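Local coordinates for protein leucine--tRNA ligase (Agrobacterium radiobacter, PDB 5AH5) that probably catalyses the ATP-dependent joining of leucine to tRNA(Leu), as a class I aminoacyl-tRNA synthetase, here bound to tRNA and a leucyl-adenylate analogue, at residues Ala322-Pro327 with Glu342-Phe347; Ala277-Tyr282 with Ser300-Gly305; Phe590-Val595 with Ala719-Glu724; Gly49-Tyr54 with Leu113-Ser118. All blocks are in the same frame, centred on the assembly; numbering follows the deposited sequence.

Contacts 1 and 2 lie in the editing domain, their centres about 15 Å apart. They meet where Asn323 OD1 probably accepts a hydrogen bond from Ser300 N at 3.1 Å. Contact 1 is buried and lined by tRNA nucleotides, whereas contact 2 packs a helix on a strand at the surface, with one hydroxyl pair and an isoleucine. Contacts 3 and 4, centres about 13 Å apart, touch where His721 and Ala592 pack against Leu113 O, and both are buried: contact 3 sinks a probably ionised carboxylate among N-H donors, while contact 4 is mainly apolar packing behind the ligand pocket. The two pairs are separate, nearest atoms of contacts 1 and 4 being about 35 Å apart.

Contact 1. Residues Ala322-Pro327 with Glu342-Phe347; sequences ANYVMP and ERDADF. With nucleotides of chain D.
CG of Tyr324 lies between the backbone N and the carbonyl carbon (chi1 83°) and CG of Phe347 anti to its backbone N (chi1 -170°), which directs both CG atoms into the contact. The two side chains cross at about a right angle. Tyr324 CE1 lies over one face of the Phe347 ring, 3.7 Å from Phe347 CG, and the ring planes are 48° apart. Ala322 CB adds an off-centre CH-pi contact, 4.1 Å from the centroid of the Phe347 ring. The tyrosine hydroxyl is tied down: Tyr324 OH donates to Asp344 OD1 at 2.7 Å, on the anti lone pair of that oxygen. Tyr324 CE2 rests 3.9 Å from Arg343 CB. Beyond this packing, the loop reads the CCA end of the tRNA of chain D. Met326 N donates to N1 of A84 (3.2 Å), Met326 O accepts from N6 of A84 (2.9 Å), and Tyr324 O accepts from O2' of C82 (2.8 Å). Arg343, salt-bridged to Asp341, adds weak bonds to C83 and A84. This is consistent with an acceptor end delivered for editing. Phe256, Tyr320 and Val334 lie around the rings where helix 342-348 meets the loop after strand 315-322.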
# COMPACT_ATOMS: atom_id res chain seq x y z
N ALA B 322 29.39 -27.71 -0.00
CA ALA B 322 29.98 -26.41 -0.35
C ALA B 322 29.11 -25.22 0.10
O ALA B 322 27.87 -25.32 0.15
CB ALA B 322 30.24 -26.33 -1.85
N ASN B 323 29.78 -24.11 0.42
CA ASN B 323 29.13 -22.88 0.92
C ASN B 323 28.36 -22.10 -0.16
O ASN B 323 27.34 -21.45 0.14
CB ASN B 323 30.16 -21.98 1.63
CG ASN B 323 31.17 -21.34 0.68
OD1 ASN B 323 31.31 -21.76 -0.47
ND2 ASN B 323 31.89 -20.33 1.15
N TYR B 324 28.84 -22.17 -1.40
CA TYR B 324 28.26 -21.46 -2.54
C TYR B 324 26.92 -22.06 -2.99
O TYR B 324 26.31 -21.53 -3.91
CB TYR B 324 29.25 -21.36 -3.73
CG TYR B 324 29.28 -22.60 -4.60
CD1 TYR B 324 30.08 -23.69 -4.29
CD2 TYR B 324 28.47 -22.70 -5.74
CE1 TYR B 324 30.08 -24.84 -5.07
CE2 TYR B 324 28.45 -23.84 -6.53
CZ TYR B 324 29.26 -24.91 -6.20
OH TYR B 324 29.25 -26.05 -6.98
N VAL B 325 26.50 -23.18 -2.40
CA VAL B 325 25.14 -23.65 -2.61
C VAL B 325 24.30 -22.91 -1.59
O VAL B 325 24.52 -23.05 -0.38
CB VAL B 325 25.00 -25.17 -2.42
CG1 VAL B 325 23.54 -25.60 -2.56
CG2 VAL B 325 25.86 -25.89 -3.45
N MET B 326 23.36 -22.12 -2.09
CA MET B 326 22.53 -21.31 -1.20
C MET B 326 21.29 -22.11 -0.82
O MET B 326 20.63 -22.69 -1.66
CB MET B 326 22.16 -19.96 -1.85
CG MET B 326 23.35 -19.21 -2.43
SD MET B 326 24.78 -19.14 -1.33
CE MET B 326 24.36 -17.79 -0.24
N PRO B 327 21.01 -22.19 0.48
CA PRO B 327 19.89 -23.00 0.97
C PRO B 327 18.45 -22.53 0.61
O PRO B 327 17.51 -23.31 0.76
CB PRO B 327 20.07 -22.91 2.48
CG PRO B 327 20.68 -21.55 2.70
CD PRO B 327 21.63 -21.38 1.56
N GLU B 342 30.48 -21.04 -14.20
CA GLU B 342 31.72 -20.65 -13.51
C GLU B 342 31.60 -20.39 -12.00
O GLU B 342 32.51 -19.83 -11.38
CB GLU B 342 32.42 -19.48 -14.24
CG GLU B 342 31.70 -18.13 -14.26
CD GLU B 342 32.63 -17.00 -14.69
OE1 GLU B 342 33.51 -17.24 -15.55
OE2 GLU B 342 32.49 -15.88 -14.15
N ARG B 343 30.47 -20.80 -11.41
CA ARG B 343 30.39 -21.12 -9.98
C ARG B 343 31.20 -22.39 -9.72
O ARG B 343 32.09 -22.43 -8.87
CB ARG B 343 28.94 -21.37 -9.53
CG ARG B 343 28.07 -20.13 -9.39
CD ARG B 343 26.65 -20.47 -8.95
NE ARG B 343 25.93 -21.31 -9.93
CZ ARG B 343 25.42 -20.88 -11.10
NH1 ARG B 343 25.52 -19.61 -11.48
NH2 ARG B 343 24.80 -21.74 -11.90
N ASP B 344 30.88 -23.43 -10.50
CA ASP B 344 31.43 -24.77 -10.31
C ASP B 344 32.90 -24.88 -10.75
O ASP B 344 33.61 -25.81 -10.32
CB ASP B 344 30.58 -25.80 -11.06
CG ASP B 344 29.10 -25.69 -10.74
OD1 ASP B 344 28.73 -25.60 -9.55
OD2 ASP B 344 28.30 -25.69 -11.69
N ALA B 345 33.35 -23.96 -11.61
CA ALA B 345 34.74 -23.91 -12.07
C ALA B 345 35.71 -23.49 -10.97
O ALA B 345 36.79 -24.08 -10.85
CB ALA B 345 34.87 -22.98 -13.27
N ASP B 346 35.34 -22.48 -10.18
CA ASP B 346 36.18 -22.06 -9.04
C ASP B 346 36.16 -23.12 -7.93
O ASP B 346 37.13 -23.23 -7.16
CB ASP B 346 35.75 -20.69 -8.48
CG ASP B 346 36.92 -19.92 -7.85
OD1 ASP B 346 37.46 -20.32 -6.80
OD2 ASP B 346 37.31 -18.88 -8.42
N PHE B 347 35.09 -23.91 -7.86
CA PHE B 347 35.01 -25.01 -6.89
C PHE B 347 35.85 -26.24 -7.27
O PHE B 347 36.56 -26.78 -6.40
CB PHE B 347 33.57 -25.43 -6.65
CG PHE B 347 33.43 -26.38 -5.50
CD1 PHE B 347 33.79 -25.98 -4.22
CD2 PHE B 347 33.00 -27.68 -5.70
CE1 PHE B 347 33.69 -26.85 -3.16
CE2 PHE B 347 32.89 -28.57 -4.64
CZ PHE B 347 33.24 -28.15 -3.36
P A D 84 20.10 -18.95 -12.09
OP1 A D 84 19.79 -18.54 -13.48
OP2 A D 84 19.01 -19.29 -11.14
O5' A D 84 21.05 -20.22 -12.23
C5' A D 84 20.48 -21.55 -12.33
C4' A D 84 21.54 -22.58 -12.04
O4' A D 84 22.05 -22.39 -10.69
C3' A D 84 21.11 -24.05 -12.05
O3' A D 84 21.04 -24.59 -13.36
C2' A D 84 22.24 -24.69 -11.25
O2' A D 84 23.37 -24.90 -12.08
C1' A D 84 22.50 -23.63 -10.18
N9 A D 84 21.86 -23.86 -8.88
C8 A D 84 20.78 -24.65 -8.58
N7 A D 84 20.47 -24.67 -7.30
C5 A D 84 21.41 -23.82 -6.72
C6 A D 84 21.62 -23.41 -5.39
N6 A D 84 20.86 -23.81 -4.37
N1 A D 84 22.65 -22.56 -5.15
C2 A D 84 23.40 -22.15 -6.19
N3 A D 84 23.29 -22.46 -7.48
C4 A D 84 22.27 -23.32 -7.68
P C D 82 22.67 -14.77 -3.07
OP1 C D 82 22.49 -15.78 -1.98
OP2 C D 82 23.08 -13.40 -2.71
O5' C D 82 23.68 -15.31 -4.18
C5' C D 82 25.11 -15.16 -4.04
C4' C D 82 25.85 -15.70 -5.24
O4' C D 82 27.26 -15.76 -4.91
C3' C D 82 25.48 -17.10 -5.72
O3' C D 82 25.69 -17.31 -7.12
C2' C D 82 26.43 -17.98 -4.90
O2' C D 82 26.66 -19.25 -5.48
C1' C D 82 27.69 -17.11 -4.90
N1 C D 82 28.66 -17.27 -3.79
C2 C D 82 29.97 -16.81 -3.97
O2 C D 82 30.29 -16.33 -5.07
N3 C D 82 30.85 -16.90 -2.95
C4 C D 82 30.47 -17.43 -1.79
N4 C D 82 31.38 -17.52 -0.82
C5 C D 82 29.14 -17.89 -1.57
C6 C D 82 28.27 -17.78 -2.58
P C D 83 24.68 -16.71 -8.24
OP1 C D 83 25.21 -17.07 -9.57
OP2 C D 83 24.45 -15.26 -7.94
O5' C D 83 23.33 -17.54 -8.02
C5' C D 83 23.09 -18.83 -8.62
C4' C D 83 21.71 -18.90 -9.26
O4' C D 83 20.71 -19.24 -8.26
C3' C D 83 21.23 -17.65 -9.99
O3' C D 83 21.04 -17.79 -11.42
C2' C D 83 20.14 -17.05 -9.08
O2' C D 83 19.02 -16.52 -9.78
C1' C D 83 19.72 -18.23 -8.18
N1 C D 83 19.51 -17.90 -6.74
C2 C D 83 18.20 -17.74 -6.25
O2 C D 83 17.25 -17.84 -7.04
N3 C D 83 18.01 -17.46 -4.94
C4 C D 83 19.06 -17.38 -4.12
N4 C D 83 18.83 -17.11 -2.83
C5 C D 83 20.40 -17.53 -4.59
C6 C D 83 20.58 -17.80 -5.89

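Contact 2. Residues Ala277-Tyr282 with Ser300-Gly305; sequences ASVKDY and SGIFTG
Tyr282 OH and Ser300 OG share a hydrogen bond of 2.9 Å, in which either hydroxyl could be the donor. It ties helix 277-287 to Ser300, beside strand 301-310, a helix-on-strand packing of the editing domain in which the two short segments run roughly antiparallel, at 145°, with axes 8.9 Å apart. Ser300 OG meets the Tyr282 ring at its edge, in the ring plane. The backbone of Gly301 passes over one face instead, Gly301 C lying 3.9 Å above the plane and offset toward the rim. Gly301 N is also close to the hydroxyl, but its angle is too poor for a bond. Ile302 covers more of the same ring: Ile302 CG2 packs tightly on Tyr282 CD2 at 3.3 Å, and the two side chains slide past each other in opposite directions. Val321 of the neighbouring strand 315-322 touches both Tyr282 and Ile302, joining this small apolar patch to the sheet. With CG1 of Ile302 anti to the backbone N (chi1 -178°) and chi2 of 167° carrying CD1 on in an extended chain, the longer branch leaves the ring for Ser278 and Val279 of the helix. There Ile302 CD1 lies 4.2 Å from Val279 CG2 and presses against Ser278 O at 3.0 Å.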
# COMPACT_ATOMS: atom_id res chain seq x y z
N ALA B 277 34.44 -36.38 11.19
CA ALA B 277 35.22 -35.39 11.93
C ALA B 277 35.05 -34.02 11.29
O ALA B 277 34.34 -33.18 11.84
CB ALA B 277 36.70 -35.78 12.00
N SER B 278 35.66 -33.82 10.12
CA SER B 278 35.69 -32.50 9.49
C SER B 278 34.39 -32.12 8.75
O SER B 278 34.25 -30.97 8.34
CB SER B 278 36.93 -32.33 8.60
OG SER B 278 37.13 -33.44 7.75
N VAL B 279 33.45 -33.06 8.58
CA VAL B 279 32.10 -32.73 8.06
C VAL B 279 31.31 -31.79 9.02
O VAL B 279 31.06 -30.61 8.70
CB VAL B 279 31.30 -34.02 7.73
CG1 VAL B 279 29.82 -33.74 7.51
CG2 VAL B 279 31.91 -34.71 6.52
N LYS B 280 30.96 -32.31 10.19
CA LYS B 280 30.18 -31.56 11.18
C LYS B 280 30.92 -30.34 11.70
O LYS B 280 30.29 -29.45 12.25
CB LYS B 280 29.79 -32.44 12.37
CG LYS B 280 29.04 -33.72 11.99
CD LYS B 280 27.93 -34.07 12.97
CE LYS B 280 26.81 -33.04 12.96
NZ LYS B 280 25.47 -33.65 13.19
N ASP B 281 32.24 -30.32 11.57
CA ASP B 281 33.05 -29.13 11.88
C ASP B 281 32.96 -28.08 10.77
O ASP B 281 32.82 -26.89 11.06
CB ASP B 281 34.53 -29.51 12.12
CG ASP B 281 34.79 -30.05 13.53
OD1 ASP B 281 33.83 -30.43 14.25
OD2 ASP B 281 35.98 -30.07 13.92
N TYR B 282 33.06 -28.51 9.52
CA TYR B 282 32.95 -27.61 8.37
C TYR B 282 31.55 -26.99 8.26
O TYR B 282 31.42 -25.77 8.08
CB TYR B 282 33.25 -28.34 7.06
CG TYR B 282 32.91 -27.53 5.84
CD1 TYR B 282 33.74 -26.48 5.43
CD2 TYR B 282 31.75 -27.79 5.10
CE1 TYR B 282 33.43 -25.72 4.31
CE2 TYR B 282 31.44 -27.03 3.99
CZ TYR B 282 32.26 -25.99 3.60
OH TYR B 282 31.93 -25.26 2.47
N SER B 300 34.40 -22.35 -0.58
CA SER B 300 34.94 -23.38 0.30
C SER B 300 34.11 -24.64 0.17
O SER B 300 33.13 -24.67 -0.57
CB SER B 300 35.00 -22.90 1.77
OG SER B 300 33.74 -22.96 2.43
N GLY B 301 34.49 -25.69 0.90
CA GLY B 301 33.88 -27.01 0.74
C GLY B 301 34.64 -28.15 1.40
O GLY B 301 35.80 -27.99 1.81
N ILE B 302 33.99 -29.31 1.49
CA ILE B 302 34.57 -30.52 2.06
C ILE B 302 34.07 -31.75 1.30
O ILE B 302 32.86 -31.92 1.13
CB ILE B 302 34.28 -30.67 3.57
CG1 ILE B 302 34.96 -31.92 4.12
CG2 ILE B 302 32.78 -30.73 3.87
CD1 ILE B 302 34.99 -31.97 5.62
N PHE B 303 35.01 -32.59 0.85
CA PHE B 303 34.68 -33.87 0.21
C PHE B 303 33.98 -34.73 1.26
O PHE B 303 34.46 -34.85 2.39
CB PHE B 303 35.94 -34.56 -0.34
CG PHE B 303 35.70 -35.93 -0.95
CD1 PHE B 303 34.69 -36.13 -1.89
CD2 PHE B 303 36.51 -37.01 -0.61
CE1 PHE B 303 34.47 -37.38 -2.45
CE2 PHE B 303 36.30 -38.27 -1.17
CZ PHE B 303 35.28 -38.45 -2.10
N THR B 304 32.83 -35.29 0.90
CA THR B 304 32.05 -36.10 1.84
C THR B 304 32.83 -37.34 2.25
O THR B 304 32.77 -37.76 3.41
CB THR B 304 30.71 -36.57 1.24
OG1 THR B 304 30.17 -35.55 0.39
CG2 THR B 304 29.71 -36.93 2.35
N GLY B 305 33.54 -37.92 1.28
CA GLY B 305 34.08 -39.26 1.39
C GLY B 305 33.28 -40.12 0.43
O GLY B 305 33.84 -40.68 -0.50

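Contact 3. Residues Phe590-Val595 with Ala719-Glu724; sequences FGADAV and APHISE
The N-terminus of helix 720-729, with Ala719 at the N-cap position, receives the carboxylate of Asp593 from helix 592-601. The contact joins the class I synthetase part of the chain to its anticodon-binding domain. Asp593 reaches across with CG anti to its carbonyl carbon, beside the backbone N (chi1 -71°), and the two carboxylate oxygens divide the first-turn amides. OD1 of Asp593 accepts from His721 N at 3.2 Å on its syn lone pair. OD2 of Asp593 accepts from Ile722 N at 2.8 Å, also on the syn side but somewhat out of the carboxylate plane. A third bond comes from the imidazole: His721 ND1 donates to Asp593 OD1 at 2.9 Å, in a nearly straight bond (168°). It meets OD1 from above the carboxylate plane, while the oxygen itself lies in the plane of the ring. Around this polar centre Asp593 CB packs 3.8 Å from Ala719 CB, and Ala592 CB lies 3.6 Å from His721 CE1. Leu623 of helix 617-632 touches Asp593, Ala719 and Ile722, and on the far side of the imidazole His721 NE2 is bonded to Gln13 of helix 5-19. Three N-H donors together with the positive end of a helix should stabilise the buried carboxylate as an anion, and the bonds at ND1 and NE2 together should fix the rotation of the histidine ring.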
# COMPACT_ATOMS: atom_id res chain seq x y z
N PHE B 590 -0.60 28.20 10.74
CA PHE B 590 -1.24 28.42 9.42
C PHE B 590 -2.67 27.94 9.28
O PHE B 590 -3.36 28.32 8.33
CB PHE B 590 -0.42 27.67 8.37
CG PHE B 590 0.96 28.23 8.19
CD1 PHE B 590 1.12 29.51 7.70
CD2 PHE B 590 2.07 27.48 8.49
CE1 PHE B 590 2.39 30.06 7.52
CE2 PHE B 590 3.33 28.02 8.31
CZ PHE B 590 3.49 29.31 7.83
N GLY B 591 -3.10 27.08 10.18
CA GLY B 591 -4.36 26.42 10.12
C GLY B 591 -4.25 25.09 9.39
O GLY B 591 -3.35 24.85 8.58
N ALA B 592 -5.21 24.22 9.66
CA ALA B 592 -5.23 22.92 8.97
C ALA B 592 -5.32 22.97 7.41
O ALA B 592 -4.74 22.14 6.69
CB ALA B 592 -6.41 22.13 9.48
N ASP B 593 -6.13 23.86 6.92
CA ASP B 593 -6.41 23.89 5.44
C ASP B 593 -5.12 24.18 4.64
O ASP B 593 -4.78 23.49 3.68
CB ASP B 593 -7.44 24.97 5.17
CG ASP B 593 -8.83 24.62 5.68
OD1 ASP B 593 -9.28 23.45 5.63
OD2 ASP B 593 -9.52 25.55 6.12
N ALA B 594 -4.38 25.18 5.10
CA ALA B 594 -3.15 25.62 4.42
C ALA B 594 -2.10 24.55 4.45
O ALA B 594 -1.41 24.35 3.46
CB ALA B 594 -2.65 26.91 5.02
N VAL B 595 -2.06 23.76 5.54
CA VAL B 595 -1.13 22.69 5.66
C VAL B 595 -1.48 21.60 4.68
O VAL B 595 -0.63 21.08 3.95
CB VAL B 595 -1.08 22.14 7.11
CG1 VAL B 595 -0.24 20.91 7.18
CG2 VAL B 595 -0.47 23.20 8.01
N ALA B 719 -9.84 22.29 1.37
CA ALA B 719 -9.75 23.30 2.43
C ALA B 719 -11.11 23.40 3.12
O ALA B 719 -11.80 24.42 3.07
CB ALA B 719 -9.29 24.64 1.92
N PRO B 720 -11.49 22.33 3.84
CA PRO B 720 -12.86 22.18 4.36
C PRO B 720 -13.32 23.17 5.39
O PRO B 720 -14.51 23.50 5.42
CB PRO B 720 -12.86 20.73 4.95
CG PRO B 720 -11.46 20.47 5.27
CD PRO B 720 -10.73 21.10 4.06
N HIS B 721 -12.42 23.67 6.20
CA HIS B 721 -12.77 24.59 7.29
C HIS B 721 -13.08 26.00 6.80
O HIS B 721 -14.11 26.62 7.14
CB HIS B 721 -11.63 24.69 8.35
CG HIS B 721 -11.15 23.36 8.88
ND1 HIS B 721 -10.20 22.60 8.23
CD2 HIS B 721 -11.48 22.69 10.00
CE1 HIS B 721 -9.96 21.52 8.94
NE2 HIS B 721 -10.76 21.52 9.99
N ILE B 722 -12.13 26.54 6.04
CA ILE B 722 -12.31 27.84 5.39
C ILE B 722 -13.54 27.81 4.49
O ILE B 722 -14.25 28.78 4.35
CB ILE B 722 -11.05 28.19 4.54
CG1 ILE B 722 -10.09 29.00 5.41
CG2 ILE B 722 -11.39 28.95 3.27
CD1 ILE B 722 -8.61 28.87 5.03
N SER B 723 -13.78 26.71 3.86
CA SER B 723 -14.95 26.59 2.99
C SER B 723 -16.27 26.72 3.73
O SER B 723 -17.19 27.37 3.22
CB SER B 723 -14.90 25.30 2.22
OG SER B 723 -13.81 25.37 1.32
N GLU B 724 -16.37 26.10 4.92
CA GLU B 724 -17.54 26.24 5.75
C GLU B 724 -17.64 27.67 6.18
O GLU B 724 -18.74 28.20 6.20
CB GLU B 724 -17.51 25.33 7.02
CG GLU B 724 -17.58 23.84 6.76
CD GLU B 724 -18.87 23.33 6.11
OE1 GLU B 724 -19.80 24.14 5.99
OE2 GLU B 724 -18.93 22.14 5.63

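Contact 4. Residues Gly49-Tyr54 with Leu113-Ser118; sequences GHVRNY and LGFGYS. With LSS (5'-O-(L-leucylsulfamoyl)adenosine), chain I.
Leu113 meets Val51 of helix 48-66 with its branch tips, CD1 of Leu113 lying 3.9 Å from Val51 CG2, and the two side chains cross at about a right angle. Gly114 then leaves the end of helix 95-112 with positive phi in a Schellman motif, turning the chain toward Phe115. The ring of Phe115 is covered on both sides: Leu113 CB sits over the centre of one face, 3.8 Å above the ring plane, and Tyr54 C lies over the other, offset toward the rim. Phe115 CE2 touches Tyr54 CB at 3.6 Å and Phe115 CZ approaches Val51 O, also at 3.6 Å. Gly116, the centre of an inverse gamma turn, leads to Tyr117. Its hydroxyl, bonded to Glu37, packs against the helix with Tyr117 OH 3.4 Å from Tyr54 CB. The helix carries the ligand on another side. His50, of the predicted 'HIGH' motif, donates from NE2 to sulfamoyl O2A of the leucyl-adenylate analogue at 2.9 Å, and Asn53 OD1 accepts from the ribose O3 at 2.6 Å. Tyr54 OH is bonded to Met38 O. The loop-facing side thus relies on apolar contacts of Val51 and Tyr54 CB, while His50 and Asn53 stay turned to the ligand for hydrogen bonding.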
# COMPACT_ATOMS: atom_id res chain seq x y z
N GLY B 49 4.56 13.27 7.38
CA GLY B 49 4.34 12.26 6.39
C GLY B 49 2.98 11.63 6.46
O GLY B 49 2.33 11.39 5.41
N HIS B 50 2.54 11.30 7.70
CA HIS B 50 1.19 10.86 7.89
C HIS B 50 0.16 11.87 7.41
O HIS B 50 -0.87 11.46 6.94
CB HIS B 50 0.90 10.59 9.41
CG HIS B 50 1.76 9.53 10.03
ND1 HIS B 50 2.40 9.71 11.22
CD2 HIS B 50 1.97 8.24 9.69
CE1 HIS B 50 2.99 8.59 11.60
NE2 HIS B 50 2.76 7.69 10.67
N VAL B 51 0.36 13.14 7.74
CA VAL B 51 -0.53 14.15 7.35
C VAL B 51 -0.75 14.13 5.82
O VAL B 51 -1.88 14.30 5.36
CB VAL B 51 -0.05 15.53 7.74
CG1 VAL B 51 -1.05 16.59 7.30
CG2 VAL B 51 0.17 15.61 9.22
N ARG B 52 0.32 13.87 5.06
CA ARG B 52 0.22 13.83 3.59
C ARG B 52 -0.61 12.63 3.15
O ARG B 52 -1.53 12.75 2.32
CB ARG B 52 1.59 13.77 2.92
CG ARG B 52 1.44 13.83 1.41
CD ARG B 52 2.73 13.62 0.69
NE ARG B 52 2.63 14.04 -0.70
CZ ARG B 52 3.57 13.86 -1.59
NH1 ARG B 52 4.75 13.30 -1.22
NH2 ARG B 52 3.38 14.27 -2.86
N ASN B 53 -0.25 11.48 3.70
CA ASN B 53 -0.90 10.23 3.43
C ASN B 53 -2.45 10.27 3.71
O ASN B 53 -3.27 9.79 2.90
CB ASN B 53 -0.22 9.17 4.27
CG ASN B 53 -0.56 7.79 3.88
OD1 ASN B 53 0.19 6.86 4.23
ND2 ASN B 53 -1.68 7.58 3.20
N TYR B 54 -2.81 10.96 4.76
CA TYR B 54 -4.15 10.91 5.30
C TYR B 54 -5.01 12.06 4.74
O TYR B 54 -6.24 11.97 4.61
CB TYR B 54 -4.12 10.83 6.85
CG TYR B 54 -3.35 9.61 7.42
CD1 TYR B 54 -3.23 8.44 6.71
CD2 TYR B 54 -2.79 9.61 8.71
CE1 TYR B 54 -2.57 7.35 7.19
CE2 TYR B 54 -2.09 8.48 9.20
CZ TYR B 54 -1.96 7.37 8.46
OH TYR B 54 -1.31 6.20 8.91
N LEU B 113 -6.65 18.35 12.46
CA LEU B 113 -6.50 18.47 11.03
C LEU B 113 -7.81 18.40 10.26
O LEU B 113 -7.81 18.69 9.09
CB LEU B 113 -5.53 17.43 10.47
CG LEU B 113 -4.09 17.95 10.65
CD1 LEU B 113 -3.13 16.82 10.82
CD2 LEU B 113 -3.60 18.79 9.43
N GLY B 114 -8.92 18.07 10.93
CA GLY B 114 -10.20 17.98 10.28
C GLY B 114 -10.32 16.75 9.46
O GLY B 114 -11.10 16.71 8.53
N PHE B 115 -9.57 15.71 9.78
CA PHE B 115 -9.72 14.48 9.10
C PHE B 115 -11.02 13.75 9.55
O PHE B 115 -11.21 13.40 10.75
CB PHE B 115 -8.50 13.56 9.32
CG PHE B 115 -7.19 14.03 8.70
CD1 PHE B 115 -7.13 14.90 7.63
CD2 PHE B 115 -6.00 13.52 9.20
CE1 PHE B 115 -5.89 15.27 7.08
CE2 PHE B 115 -4.79 13.85 8.66
CZ PHE B 115 -4.72 14.76 7.59
N GLY B 116 -11.88 13.44 8.58
CA GLY B 116 -13.25 13.00 8.83
C GLY B 116 -13.38 11.48 8.85
O GLY B 116 -13.89 10.92 7.94
N TYR B 117 -12.94 10.84 9.94
CA TYR B 117 -12.96 9.41 10.07
C TYR B 117 -14.28 8.98 10.75
O TYR B 117 -14.94 9.77 11.39
CB TYR B 117 -11.74 8.93 10.84
CG TYR B 117 -10.48 9.02 10.08
CD1 TYR B 117 -10.27 8.21 8.98
CD2 TYR B 117 -9.47 9.87 10.46
CE1 TYR B 117 -9.11 8.28 8.27
CE2 TYR B 117 -8.28 9.94 9.76
CZ TYR B 117 -8.12 9.19 8.67
OH TYR B 117 -6.95 9.28 7.96
N SER B 118 -14.71 7.79 10.40
CA SER B 118 -15.86 7.13 11.02
C SER B 118 -15.27 6.41 12.29
O SER B 118 -14.87 5.23 12.28
CB SER B 118 -16.49 6.10 10.11
OG SER B 118 -17.62 5.47 10.76
C1 LSS I . 2.97 1.58 8.98
N1 LSS I . 6.18 10.51 3.90
O1 LSS I . 3.74 1.60 8.05
S1 LSS I . 3.60 3.84 9.71
C2 LSS I . 5.11 9.92 3.34
N2 LSS I . 2.82 2.57 9.83
O2 LSS I . 4.09 5.16 4.13
N3 LSS I . 4.42 8.93 3.95
O3 LSS I . 1.42 4.52 4.40
C4 LSS I . 4.83 8.51 5.17
N4 LSS I . 1.50 0.31 10.55
O4 LSS I . 2.24 6.72 6.72
C5 LSS I . 5.98 9.02 5.76
O5 LSS I . 3.18 4.54 8.33
C6 LSS I . 6.67 10.02 5.09
N6 LSS I . 7.77 10.56 5.69
C7 LSS I . 0.33 -1.21 8.09
N7 LSS I . 6.16 8.38 6.94
C8 LSS I . 5.18 7.45 7.07
C9 LSS I . 1.15 0.09 8.08
N9 LSS I . 4.35 7.57 5.99
CA LSS I . 2.16 0.34 9.22
C10 LSS I . 1.27 -2.39 7.82
C11 LSS I . -0.84 -1.05 7.06
O1A LSS I . 5.07 3.80 9.64
C21 LSS I . 3.19 6.76 5.67
C22 LSS I . 3.55 5.34 5.41
C23 LSS I . 2.22 4.60 5.61
C24 LSS I . 1.59 5.46 6.68
C25 LSS I . 1.83 4.92 8.09
O2A LSS I . 3.21 4.82 10.69
O HOH W 1 -7.90 11.08 6.13